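Local atomic coordinates of class II aldolase/adducin N-terminal domain-containing protein (Thermoplasma acidophilum, PDB entry 3M4R), a protein that binds a zinc ion through its N-terminal class II aldolase/adducin-like domain, the part described here, and is probably an oxidoreductase of the short-chain dehydrogenase/reductase family. Residues G38-V43 against V128-A133; D81-A86 against E116-A121; S138-D143 against V184-G189; L153-V158 against K178-I183. One frame throughout, in Å; residues are numbered along the deposited sequence.

Contact 1 (G38-V43 against V128-A133). With ZN (zinc ion), chain B.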
loop_
_atom_site.group_PDB
_atom_site.type_symbol
_atom_site.label_atom_id
_atom_site.label_comp_id
_atom_site.label_asym_id
_atom_site.label_seq_id
_atom_site.Cartn_x
_atom_site.Cartn_y
_atom_site.Cartn_z
ATOM N N GLY A 38 -2.657 -7.760 8.966
ATOM C CA GLY A 38 -1.764 -7.284 7.896
ATOM C C GLY A 38 -2.292 -6.043 7.172
ATOM O O GLY A 38 -3.219 -5.372 7.651
ATOM N N GLY A 39 -1.711 -5.737 6.031
ATOM C CA GLY A 39 -2.068 -4.534 5.288
ATOM C C GLY A 39 -1.128 -3.393 5.637
ATOM O O GLY A 39 -0.509 -3.373 6.702
ATOM N N ASN A 40 -1.024 -2.432 4.748
ATOM C CA ASN A 40 -0.119 -1.356 4.991
ATOM C C ASN A 40 -0.437 -0.185 4.068
ATOM O O ASN A 40 -0.982 -0.349 2.983
ATOM C CB ASN A 40 1.354 -1.849 4.937
ATOM C CG ASN A 40 1.552 -3.002 3.993
ATOM O OD1 ASN A 40 1.524 -2.804 2.781
ATOM N ND2 ASN A 40 1.696 -4.220 4.529
ATOM N N THR A 41 -0.154 0.995 4.572
ATOM C CA THR A 41 -0.402 2.207 3.897
ATOM C C THR A 41 0.851 3.076 3.924
ATOM O O THR A 41 1.782 2.852 4.744
ATOM C CB THR A 41 -1.497 2.960 4.631
ATOM O OG1 THR A 41 -1.121 3.082 6.025
ATOM C CG2 THR A 41 -2.851 2.177 4.504
ATOM N N SER A 42 0.820 4.130 3.111
ATOM C CA SER A 42 1.945 5.029 3.007
ATOM C C SER A 42 1.551 6.361 2.401
ATOM O O SER A 42 0.537 6.471 1.745
ATOM C CB SER A 42 3.057 4.412 2.200
ATOM O OG SER A 42 2.730 4.327 0.832
ATOM N N VAL A 43 2.328 7.381 2.715
ATOM C CA VAL A 43 2.197 8.670 2.096
ATOM C C VAL A 43 3.608 9.189 1.760
ATOM O O VAL A 43 4.508 9.073 2.581
ATOM C CB VAL A 43 1.445 9.657 2.990
ATOM C CG1 VAL A 43 2.118 9.800 4.328
ATOM C CG2 VAL A 43 1.237 11.002 2.246
ATOM N N VAL A 128 -0.679 5.348 -1.103
ATOM C CA VAL A 128 -0.825 3.973 -1.534
ATOM C C VAL A 128 -1.415 3.196 -0.355
ATOM O O VAL A 128 -1.009 3.365 0.810
ATOM C CB VAL A 128 0.537 3.357 -1.903
ATOM C CG1 VAL A 128 0.387 1.890 -2.284
ATOM C CG2 VAL A 128 1.227 4.150 -3.039
HETATM N N MSE A 129 -2.349 2.304 -0.674
HETATM C CA MSE A 129 -2.985 1.448 0.315
HETATM C C MSE A 129 -2.961 0.009 -0.159
HETATM O O MSE A 129 -3.284 -0.293 -1.311
HETATM C CB MSE A 129 -4.424 1.906 0.503
HETATM C CG MSE A 129 -4.474 3.281 1.133
HETATM SE SE MSE A 129 -6.344 3.791 1.383
HETATM C CE MSE A 129 -5.912 5.544 2.071
ATOM N N HIS A 130 -2.598 -0.874 0.752
ATOM C CA HIS A 130 -2.452 -2.290 0.497
ATOM C C HIS A 130 -3.250 -3.057 1.557
ATOM O O HIS A 130 -2.992 -2.877 2.739
ATOM C CB HIS A 130 -0.990 -2.696 0.623
ATOM C CG HIS A 130 -0.750 -4.140 0.365
ATOM N ND1 HIS A 130 -1.475 -4.854 -0.572
ATOM C CD2 HIS A 130 0.099 -5.022 0.947
ATOM C CE1 HIS A 130 -1.049 -6.108 -0.566
ATOM N NE2 HIS A 130 -0.122 -6.238 0.365
ATOM N N SER A 131 -4.172 -3.927 1.126
ATOM C CA SER A 131 -4.859 -4.842 2.029
ATOM C C SER A 131 -4.793 -6.297 1.544
ATOM O O SER A 131 -4.486 -6.586 0.399
ATOM C CB SER A 131 -6.324 -4.437 2.175
ATOM O OG SER A 131 -7.084 -4.877 1.056
ATOM N N HIS A 132 -5.134 -7.204 2.438
ATOM C CA HIS A 132 -5.290 -8.596 2.100
ATOM C C HIS A 132 -6.797 -8.911 2.177
ATOM O O HIS A 132 -7.212 -9.873 2.804
ATOM C CB HIS A 132 -4.465 -9.475 3.042
ATOM C CG HIS A 132 -2.989 -9.201 2.987
ATOM N ND1 HIS A 132 -2.127 -9.654 3.960
ATOM C CD2 HIS A 132 -2.226 -8.513 2.093
ATOM C CE1 HIS A 132 -0.896 -9.257 3.673
ATOM N NE2 HIS A 132 -0.925 -8.576 2.541
ATOM N N ALA A 133 -7.602 -8.072 1.528
ATOM C CA ALA A 133 -9.067 -8.126 1.639
ATOM C C ALA A 133 -9.573 -9.529 1.349
ATOM O O ALA A 133 -9.243 -10.098 0.309
ATOM C CB ALA A 133 -9.689 -7.144 0.678
HETATM ZN ZN ZN B . 0.773 -7.970 1.389
HETATM O O HOH W 1 1.683 -9.566 2.234
#
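Strands 40-43 and 128-131 run antiparallel, their axes 4.8 Å apart at 176°, with N40-H130 and S42-V128 as hydrogen-bonded pairs and T41-M129 as the non-hydrogen-bonded pair between them. The N40 N to H130 O bond, 2.8 Å long, and its return bond from H130 N to N40 O fix the register next to the metal. G39 lies against the carbonyl of H130, its CA 3.2 Å from H130 O, and a CB there would be cramped. On the face holding N40, H130, S42 and V128, the N40 and H130 side chains run side by side in the same direction, amide and ring planes 45° apart. N40 OD1 reaches the edge of the imidazole, 3.2 Å from H130 CD2, and accepts a hydrogen bond from H120; N40 ND2 bonds to the zinc ligand E116. An alanine at N40 would probably leave H120 and the E116 carboxylate without these amide partners and open a gap beside the H130 ring. S42 OG meets V128 CB at 3.6 Å and also bonds to H120. The opposite face carries T41 CG2 against CG of selenomethionine M129, 3.9 Å away. CG of H130 stands anti to the backbone N (chi1 -180°); NE2 of H130 binds zinc at 2.2 Å, while its ND1 bonds to the carbonyl of L190. H132 NE2 follows at 2.1 Å from the metal. Two histidines spaced H-x-H at a strand end, completed by E116 and H188, form the zinc site characteristic of class II aldolase-like domains.

Contact 2 (D81-A86 against E116-A121). With ZN (zinc ion), chain B.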
loop_
_atom_site.group_PDB
_atom_site.type_symbol
_atom_site.label_atom_id
_atom_site.label_comp_id
_atom_site.label_asym_id
_atom_site.label_seq_id
_atom_site.Cartn_x
_atom_site.Cartn_y
_atom_site.Cartn_z
ATOM N N ASP A 81 14.838 8.694 -2.215
ATOM C CA ASP A 81 16.040 8.556 -3.037
ATOM C C ASP A 81 16.625 7.155 -2.890
ATOM O O ASP A 81 16.919 6.503 -3.869
ATOM C CB ASP A 81 17.123 9.542 -2.603
ATOM C CG ASP A 81 16.971 10.907 -3.238
ATOM O OD1 ASP A 81 16.121 11.074 -4.140
ATOM O OD2 ASP A 81 17.755 11.829 -2.839
ATOM N N ASP A 82 16.739 6.690 -1.648
ATOM C CA ASP A 82 17.264 5.354 -1.338
ATOM C C ASP A 82 16.330 4.237 -1.879
ATOM O O ASP A 82 16.753 3.292 -2.526
ATOM C CB ASP A 82 17.398 5.182 0.157
ATOM C CG ASP A 82 18.577 5.940 0.762
ATOM O OD1 ASP A 82 19.193 6.776 0.054
ATOM O OD2 ASP A 82 18.896 5.647 1.949
ATOM N N ALA A 83 15.050 4.340 -1.573
ATOM C CA ALA A 83 14.103 3.340 -2.031
ATOM C C ALA A 83 14.044 3.263 -3.550
ATOM O O ALA A 83 14.069 2.192 -4.108
ATOM C CB ALA A 83 12.684 3.582 -1.374
ATOM N N LEU A 84 14.019 4.384 -4.248
ATOM C CA LEU A 84 13.872 4.335 -5.688
ATOM C C LEU A 84 15.139 3.798 -6.328
ATOM O O LEU A 84 15.110 3.263 -7.452
ATOM C CB LEU A 84 13.569 5.736 -6.261
ATOM C CG LEU A 84 12.128 6.261 -6.142
ATOM C CD1 LEU A 84 12.021 7.718 -6.668
ATOM C CD2 LEU A 84 11.132 5.339 -6.870
ATOM N N ALA A 85 16.276 3.934 -5.639
ATOM C CA ALA A 85 17.531 3.433 -6.205
ATOM C C ALA A 85 17.530 1.930 -6.220
ATOM O O ALA A 85 18.253 1.344 -6.974
ATOM C CB ALA A 85 18.763 3.956 -5.408
ATOM N N ALA A 86 16.702 1.310 -5.384
ATOM C CA ALA A 86 16.591 -0.162 -5.311
ATOM C C ALA A 86 15.991 -0.770 -6.572
ATOM O O ALA A 86 16.166 -1.971 -6.828
ATOM C CB ALA A 86 15.702 -0.584 -4.069
ATOM N N GLU A 116 6.630 -4.842 3.261
ATOM C CA GLU A 116 6.081 -4.536 1.927
ATOM C C GLU A 116 6.336 -3.136 1.461
ATOM O O GLU A 116 5.671 -2.670 0.523
ATOM C CB GLU A 116 4.550 -4.813 1.925
ATOM C CG GLU A 116 4.301 -6.205 2.460
ATOM C CD GLU A 116 3.006 -6.835 2.015
ATOM O OE1 GLU A 116 2.027 -6.729 2.819
ATOM O OE2 GLU A 116 2.982 -7.468 0.908
ATOM N N THR A 117 7.333 -2.468 2.052
ATOM C CA THR A 117 7.580 -1.074 1.763
ATOM C C THR A 117 7.822 -0.797 0.305
ATOM O O THR A 117 7.438 0.274 -0.198
ATOM C CB THR A 117 8.769 -0.511 2.629
ATOM O OG1 THR A 117 8.357 -0.469 4.007
ATOM C CG2 THR A 117 9.151 0.868 2.165
ATOM N N PHE A 118 8.479 -1.711 -0.384
ATOM C CA PHE A 118 8.769 -1.465 -1.801
ATOM C C PHE A 118 7.528 -1.447 -2.696
ATOM O O PHE A 118 7.551 -0.781 -3.724
ATOM C CB PHE A 118 9.786 -2.421 -2.348
ATOM C CG PHE A 118 11.188 -2.133 -1.852
ATOM C CD1 PHE A 118 11.851 -1.007 -2.272
ATOM C CD2 PHE A 118 11.783 -2.937 -0.913
ATOM C CE1 PHE A 118 13.131 -0.719 -1.804
ATOM C CE2 PHE A 118 13.084 -2.661 -0.451
ATOM C CZ PHE A 118 13.748 -1.541 -0.902
ATOM N N LEU A 119 6.419 -2.077 -2.275
ATOM C CA LEU A 119 5.151 -1.915 -3.055
ATOM C C LEU A 119 4.749 -0.450 -3.113
ATOM O O LEU A 119 4.210 0.071 -4.136
ATOM C CB LEU A 119 3.983 -2.709 -2.455
ATOM C CG LEU A 119 4.112 -4.223 -2.305
ATOM C CD1 LEU A 119 2.852 -4.846 -1.632
ATOM C CD2 LEU A 119 4.409 -4.886 -3.658
ATOM N N HIS A 120 5.005 0.217 -2.005
ATOM C CA HIS A 120 4.633 1.616 -1.819
ATOM C C HIS A 120 5.585 2.574 -2.548
ATOM O O HIS A 120 5.166 3.565 -3.238
ATOM C CB HIS A 120 4.615 1.886 -0.327
ATOM C CG HIS A 120 3.526 1.131 0.382
ATOM N ND1 HIS A 120 2.294 1.703 0.643
ATOM C CD2 HIS A 120 3.467 -0.137 0.858
ATOM C CE1 HIS A 120 1.524 0.803 1.245
ATOM N NE2 HIS A 120 2.206 -0.321 1.393
ATOM N N ALA A 121 6.866 2.314 -2.359
ATOM C CA ALA A 121 7.912 3.211 -2.904
ATOM C C ALA A 121 7.863 3.238 -4.409
ATOM O O ALA A 121 8.072 4.281 -5.012
ATOM C CB ALA A 121 9.358 2.781 -2.421
HETATM ZN ZN ZN B . 0.773 -7.970 1.389
HETATM O O HOH W 1 1.683 -9.566 2.234
#
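A83 and A121 meet methyl to methyl, CB to CB at 3.6 Å, where helix 81-85 passes helix 117-121 at a signed angle of -99° with the short axes 9.9 Å apart. F118 makes the aromatic part of the contact. Its CB leaves the helix with CG anti to the carbonyl carbon (chi1 -73°), and the end of the ring comes close to helix 81-85. The CE1 corner makes the cross-helix contacts: A86 CB approaches it obliquely at 3.4 Å, and A83 O lies near the ring plane at its edge, 3.8 Å from CE1. At the tip, F118 CZ is 3.8 Å from A86 CB. The A83 methyl is also near this corner, its CB 4.3 Å from F118 CE1. The ring continues into a wider apolar cluster, touching M97 and L101 of helix 94-103 and A169 of helix 166-175. A83 and A86 border the F118 ring, while A83 and A121 allow close methyl contact; this is apolar helix-helix packing within the aldolase-like domain, and no hydrogen bond crosses between the segments. L84 reaches over with its CD2, 3.7 Å from the backbone O of A121. At the start of the second segment, E116 points to the metal site of the aldolase-like domain, where its carboxylate chelates zinc through both oxygens, E116 OE1 and E116 OE2 each at 2.3 Å from the ion.

Contact 3 (S138-D143 against V184-G189). With ZN (zinc ion), chain B.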
loop_
_atom_site.group_PDB
_atom_site.type_symbol
_atom_site.label_atom_id
_atom_site.label_comp_id
_atom_site.label_asym_id
_atom_site.label_seq_id
_atom_site.Cartn_x
_atom_site.Cartn_y
_atom_site.Cartn_z
ATOM N N SER A 138 -10.766 -14.444 -2.153
ATOM C CA SER A 138 -11.756 -15.380 -2.679
ATOM C C SER A 138 -11.877 -15.339 -4.190
ATOM O O SER A 138 -11.830 -16.373 -4.832
ATOM C CB SER A 138 -13.155 -15.094 -2.138
ATOM O OG SER A 138 -13.229 -15.308 -0.746
ATOM N N ILE A 139 -12.051 -14.143 -4.752
ATOM C CA ILE A 139 -12.243 -14.029 -6.190
ATOM C C ILE A 139 -10.997 -14.450 -6.946
ATOM O O ILE A 139 -11.096 -15.068 -8.002
ATOM C CB ILE A 139 -12.729 -12.619 -6.650
ATOM C CG1 ILE A 139 -13.531 -12.773 -7.952
ATOM C CG2 ILE A 139 -11.561 -11.664 -6.840
ATOM C CD1 ILE A 139 -14.228 -11.527 -8.424
ATOM N N THR A 140 -9.828 -14.149 -6.401
ATOM C CA THR A 140 -8.584 -14.486 -7.076
ATOM C C THR A 140 -8.206 -15.950 -6.860
ATOM O O THR A 140 -7.365 -16.469 -7.577
ATOM C CB THR A 140 -7.461 -13.539 -6.697
ATOM O OG1 THR A 140 -7.197 -13.602 -5.288
ATOM C CG2 THR A 140 -7.837 -12.105 -7.097
ATOM N N ASN A 141 -8.841 -16.608 -5.894
ATOM C CA ASN A 141 -8.620 -18.036 -5.657
ATOM C C ASN A 141 -9.569 -18.949 -6.445
ATOM O O ASN A 141 -9.469 -20.143 -6.310
ATOM C CB ASN A 141 -8.703 -18.379 -4.157
ATOM C CG ASN A 141 -7.371 -18.293 -3.486
ATOM O OD1 ASN A 141 -6.460 -19.048 -3.811
ATOM N ND2 ASN A 141 -7.225 -17.349 -2.566
ATOM N N THR A 142 -10.475 -18.376 -7.243
ATOM C CA THR A 142 -11.307 -19.121 -8.193
ATOM C C THR A 142 -10.511 -19.347 -9.473
ATOM O O THR A 142 -9.436 -18.787 -9.646
ATOM C CB THR A 142 -12.585 -18.342 -8.622
ATOM O OG1 THR A 142 -12.222 -17.238 -9.464
ATOM C CG2 THR A 142 -13.401 -17.837 -7.428
ATOM N N ASP A 143 -11.065 -20.127 -10.398
ATOM C CA ASP A 143 -10.391 -20.379 -11.667
ATOM C C ASP A 143 -10.739 -19.324 -12.709
ATOM O O ASP A 143 -10.495 -19.513 -13.894
ATOM C CB ASP A 143 -10.737 -21.790 -12.169
ATOM C CG ASP A 143 -10.213 -22.876 -11.242
ATOM O OD1 ASP A 143 -9.161 -22.671 -10.624
ATOM O OD2 ASP A 143 -10.848 -23.929 -11.126
ATOM N N VAL A 184 -4.512 -5.670 -8.644
ATOM C CA VAL A 184 -5.037 -6.835 -7.932
ATOM C C VAL A 184 -3.960 -7.902 -7.921
ATOM O O VAL A 184 -3.414 -8.228 -8.958
ATOM C CB VAL A 184 -6.272 -7.395 -8.619
ATOM C CG1 VAL A 184 -6.764 -8.682 -7.895
ATOM C CG2 VAL A 184 -7.353 -6.325 -8.648
ATOM N N LEU A 185 -3.646 -8.418 -6.742
ATOM C CA LEU A 185 -2.547 -9.390 -6.588
ATOM C C LEU A 185 -3.192 -10.715 -6.220
ATOM O O LEU A 185 -3.648 -10.899 -5.084
ATOM C CB LEU A 185 -1.559 -8.912 -5.502
ATOM C CG LEU A 185 -0.970 -7.483 -5.582
ATOM C CD1 LEU A 185 -0.017 -7.183 -4.372
ATOM C CD2 LEU A 185 -0.278 -7.234 -6.903
ATOM N N ARG A 186 -3.289 -11.635 -7.183
ATOM C CA ARG A 186 -3.987 -12.877 -6.928
ATOM C C ARG A 186 -3.372 -13.629 -5.765
ATOM O O ARG A 186 -2.161 -13.713 -5.650
ATOM C CB ARG A 186 -4.055 -13.765 -8.175
ATOM C CG ARG A 186 -4.836 -13.103 -9.301
ATOM C CD ARG A 186 -5.082 -14.060 -10.471
ATOM N NE ARG A 186 -6.069 -15.072 -10.136
ATOM C CZ ARG A 186 -6.930 -15.605 -10.997
ATOM N NH1 ARG A 186 -7.765 -16.528 -10.572
ATOM N NH2 ARG A 186 -6.973 -15.202 -12.264
ATOM N N LYS A 187 -4.248 -14.141 -4.906
ATOM C CA LYS A 187 -3.885 -14.894 -3.701
ATOM C C LYS A 187 -3.081 -14.110 -2.679
ATOM O O LYS A 187 -2.351 -14.725 -1.882
ATOM C CB LYS A 187 -3.149 -16.186 -4.055
ATOM C CG LYS A 187 -3.836 -17.014 -5.099
ATOM C CD LYS A 187 -3.401 -18.514 -5.056
ATOM C CE LYS A 187 -4.021 -19.279 -6.209
ATOM N NZ LYS A 187 -2.998 -20.176 -6.811
ATOM N N HIS A 188 -3.190 -12.768 -2.736
ATOM C CA HIS A 188 -2.469 -11.859 -1.852
ATOM C C HIS A 188 -3.391 -10.722 -1.425
ATOM O O HIS A 188 -3.710 -10.612 -0.263
ATOM C CB HIS A 188 -1.227 -11.297 -2.561
ATOM C CG HIS A 188 -0.352 -10.418 -1.700
ATOM N ND1 HIS A 188 0.856 -9.925 -2.151
ATOM C CD2 HIS A 188 -0.500 -9.942 -0.433
ATOM C CE1 HIS A 188 1.391 -9.149 -1.222
ATOM N NE2 HIS A 188 0.605 -9.162 -0.157
ATOM N N GLY A 189 -3.796 -9.859 -2.351
ATOM C CA GLY A 189 -4.655 -8.749 -1.972
ATOM C C GLY A 189 -4.757 -7.704 -3.052
ATOM O O GLY A 189 -4.780 -8.019 -4.254
HETATM ZN ZN ZN B . 0.773 -7.970 1.389
HETATM O O HOH W 1 1.683 -9.566 2.234
#
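The guanidinium of R186 meets T140 at its edge, with the carbonyl oxygens of T140 and T142 both near its plane. T140 O is gripped by two nitrogens side-on: R186 NE lies 3.2 Å from it, in the carbonyl plane and on a lone pair, whereas R186 NH1, 3.0 Å from the same T140 O, stands 47° above that plane. T142 O is equally near NH1, but the angle is too poor for a hydrogen bond. The bend at chi3 (72°) places NE beside T140 O, and NH2 bonds onward to L144 and S146. A methionine in place of R186 would probably leave the T140 carbonyl without its paired donors and free the turn after the helix to shift. R186 thus ties the last turn of helix 134-140 to the turn between strands 182-185 and 189-194. Within that turn, H188 and G189 both face L185 in a classic beta bulge, L185 O accepting from both their amides, and H188 NE2 binds zinc at 2.0 Å, a ligand of the aldolase-like metal site. T140 also uses its side chain: OG1 accepts from K187 N at 3.0 Å, nearly straight at 174°, and bonds to I136 O within its own helix. T140 CG2 packs on V184 CG1 at 3.7 Å, while the T140 and R186 side chains run alongside one another with opposite sense. N141 crosses K187 at about a right angle, its OD1 3.3 Å from K187 CD; N141 ND2 bonds to L137 O.

Contact 4 (L153-V158 against K178-I183)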
loop_
_atom_site.group_PDB
_atom_site.type_symbol
_atom_site.label_atom_id
_atom_site.label_comp_id
_atom_site.label_asym_id
_atom_site.label_seq_id
_atom_site.Cartn_x
_atom_site.Cartn_y
_atom_site.Cartn_z
ATOM N N LEU A 153 -14.026 -6.166 -11.640
ATOM C CA LEU A 153 -13.519 -5.264 -10.625
ATOM C C LEU A 153 -13.325 -3.819 -11.096
ATOM O O LEU A 153 -13.267 -2.910 -10.273
ATOM C CB LEU A 153 -12.209 -5.830 -10.081
ATOM C CG LEU A 153 -12.318 -7.173 -9.355
ATOM C CD1 LEU A 153 -10.977 -7.574 -8.760
ATOM C CD2 LEU A 153 -13.425 -7.212 -8.271
ATOM N N GLY A 154 -13.183 -3.609 -12.400
ATOM C CA GLY A 154 -13.091 -2.254 -12.939
ATOM C C GLY A 154 -11.785 -1.919 -13.621
ATOM O O GLY A 154 -11.207 -2.781 -14.268
ATOM N N ASN A 155 -11.315 -0.665 -13.491
ATOM C CA ASN A 155 -10.114 -0.269 -14.212
ATOM C C ASN A 155 -8.906 -0.687 -13.403
ATOM O O ASN A 155 -8.285 0.129 -12.698
ATOM C CB ASN A 155 -10.055 1.231 -14.511
ATOM C CG ASN A 155 -8.963 1.561 -15.497
ATOM O OD1 ASN A 155 -8.409 0.657 -16.147
ATOM N ND2 ASN A 155 -8.661 2.850 -15.644
ATOM N N VAL A 156 -8.590 -1.975 -13.491
ATOM C CA VAL A 156 -7.521 -2.549 -12.694
ATOM C C VAL A 156 -6.594 -3.354 -13.559
ATOM O O VAL A 156 -6.932 -3.699 -14.650
ATOM C CB VAL A 156 -8.059 -3.454 -11.592
ATOM C CG1 VAL A 156 -8.900 -2.642 -10.634
ATOM C CG2 VAL A 156 -8.867 -4.639 -12.201
ATOM N N VAL A 157 -5.401 -3.617 -13.049
ATOM C CA VAL A 157 -4.484 -4.544 -13.648
ATOM C C VAL A 157 -4.442 -5.667 -12.650
ATOM O O VAL A 157 -4.439 -5.434 -11.435
ATOM C CB VAL A 157 -3.086 -3.904 -13.855
ATOM C CG1 VAL A 157 -1.969 -4.974 -14.022
ATOM C CG2 VAL A 157 -3.127 -2.994 -15.091
ATOM N N VAL A 158 -4.421 -6.890 -13.154
ATOM C CA VAL A 158 -4.404 -8.080 -12.310
ATOM C C VAL A 158 -3.056 -8.764 -12.497
ATOM O O VAL A 158 -2.571 -8.868 -13.611
ATOM C CB VAL A 158 -5.554 -9.029 -12.677
ATOM C CG1 VAL A 158 -5.455 -10.324 -11.865
ATOM C CG2 VAL A 158 -6.882 -8.332 -12.441
ATOM N N LYS A 178 -0.522 4.598 -16.102
ATOM C CA LYS A 178 -1.312 5.827 -15.910
ATOM C C LYS A 178 -2.828 5.539 -16.023
ATOM O O LYS A 178 -3.249 4.724 -16.824
ATOM C CB LYS A 178 -0.920 6.887 -16.961
ATOM N N GLY A 179 -3.621 6.164 -15.164
ATOM C CA GLY A 179 -5.066 6.094 -15.227
ATOM C C GLY A 179 -5.805 4.939 -14.586
ATOM O O GLY A 179 -7.039 4.977 -14.557
ATOM N N ILE A 180 -5.107 3.904 -14.104
ATOM C CA ILE A 180 -5.786 2.756 -13.460
ATOM C C ILE A 180 -6.185 3.083 -12.026
ATOM O O ILE A 180 -5.635 4.004 -11.431
ATOM C CB ILE A 180 -4.963 1.444 -13.542
ATOM C CG1 ILE A 180 -3.654 1.536 -12.742
ATOM C CG2 ILE A 180 -4.668 1.145 -14.994
ATOM C CD1 ILE A 180 -2.950 0.207 -12.538
ATOM N N ASP A 181 -7.153 2.353 -11.475
ATOM C CA ASP A 181 -7.633 2.590 -10.115
ATOM C C ASP A 181 -7.019 1.602 -9.099
ATOM O O ASP A 181 -7.082 1.802 -7.869
ATOM C CB ASP A 181 -9.145 2.484 -10.048
ATOM C CG ASP A 181 -9.863 3.588 -10.857
ATOM O OD1 ASP A 181 -9.422 4.753 -10.840
ATOM O OD2 ASP A 181 -10.855 3.279 -11.512
ATOM N N GLY A 182 -6.410 0.538 -9.589
ATOM C CA GLY A 182 -5.966 -0.501 -8.653
ATOM C C GLY A 182 -5.145 -1.563 -9.335
ATOM O O GLY A 182 -5.208 -1.706 -10.549
ATOM N N ILE A 183 -4.340 -2.274 -8.536
ATOM C CA ILE A 183 -3.606 -3.449 -8.967
ATOM C C ILE A 183 -4.003 -4.599 -8.044
ATOM O O ILE A 183 -3.880 -4.491 -6.824
ATOM C CB ILE A 183 -2.106 -3.258 -8.862
ATOM C CG1 ILE A 183 -1.645 -2.148 -9.824
ATOM C CG2 ILE A 183 -1.400 -4.570 -9.146
ATOM C CD1 ILE A 183 -0.092 -1.809 -9.710
#
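N155 O accepts the shortest sound polar bond of the contact, from D181 N at 2.8 Å, nearly straight at 170°. The same carbonyl is flanked by carbon, with I180 CB and D181 CB close by. N155 is the centre of an inverse gamma turn. CG of its side chain is anti to the backbone N (chi1 -168°), and the amide crosses I180 at about a right angle; N155 OD1 is 3.9 Å from I180 CG2. N155 ND2 comes within 2.9 Å of G179 O, yet the angle is too poor for this to count as a hydrogen bond. From here the chains run as parallel strands, in a pairing carried by V157 with I183. The V157 N to G182 O bond is 3.2 Å long, and the same G182 O takes a CA-H contact from V156 CA at 3.3 Å. A matching CA-H contact joins I183 CA to V157 O. On the face of V157 and I183, V157 CG2 meets I180 CD1 obliquely, 4.1 Å apart. The strands belong to a beta-alpha-beta unit whose crossover is helix 166-175. D181 sends its OD1 to a salt bridge with R203 of helix 197-215. Two main-chain hydrogen bonds join the segments, from D181 N and V157 N, both fairly straight, while G182 N is buried without a partner in the model; the chemistry implies a join made by the main chain yet incomplete.

How the contacts relate
From the N terminus, strand 40-48 is the first to be tied: contact 1 pairs it with strand 127-131 and closes a long loop. Contact 2 lies within that loop, joining helix 80-85 to helix 117-121, which directly precedes strand 127-131. After contact 1 closes, helix 134-140 opens contact 3, whose loop in turn encloses contact 4, the pairing of strands 156-159 and 182-185. Contacts 3 and 4 share strand 182-185 and touch where V184 N meets V157 O. No loops cross. Contacts 1, 3 and 4 reach one mixed sheet, and contacts 1, 2 and 3 converge on zinc and its water through E116, H130, H132 and H188.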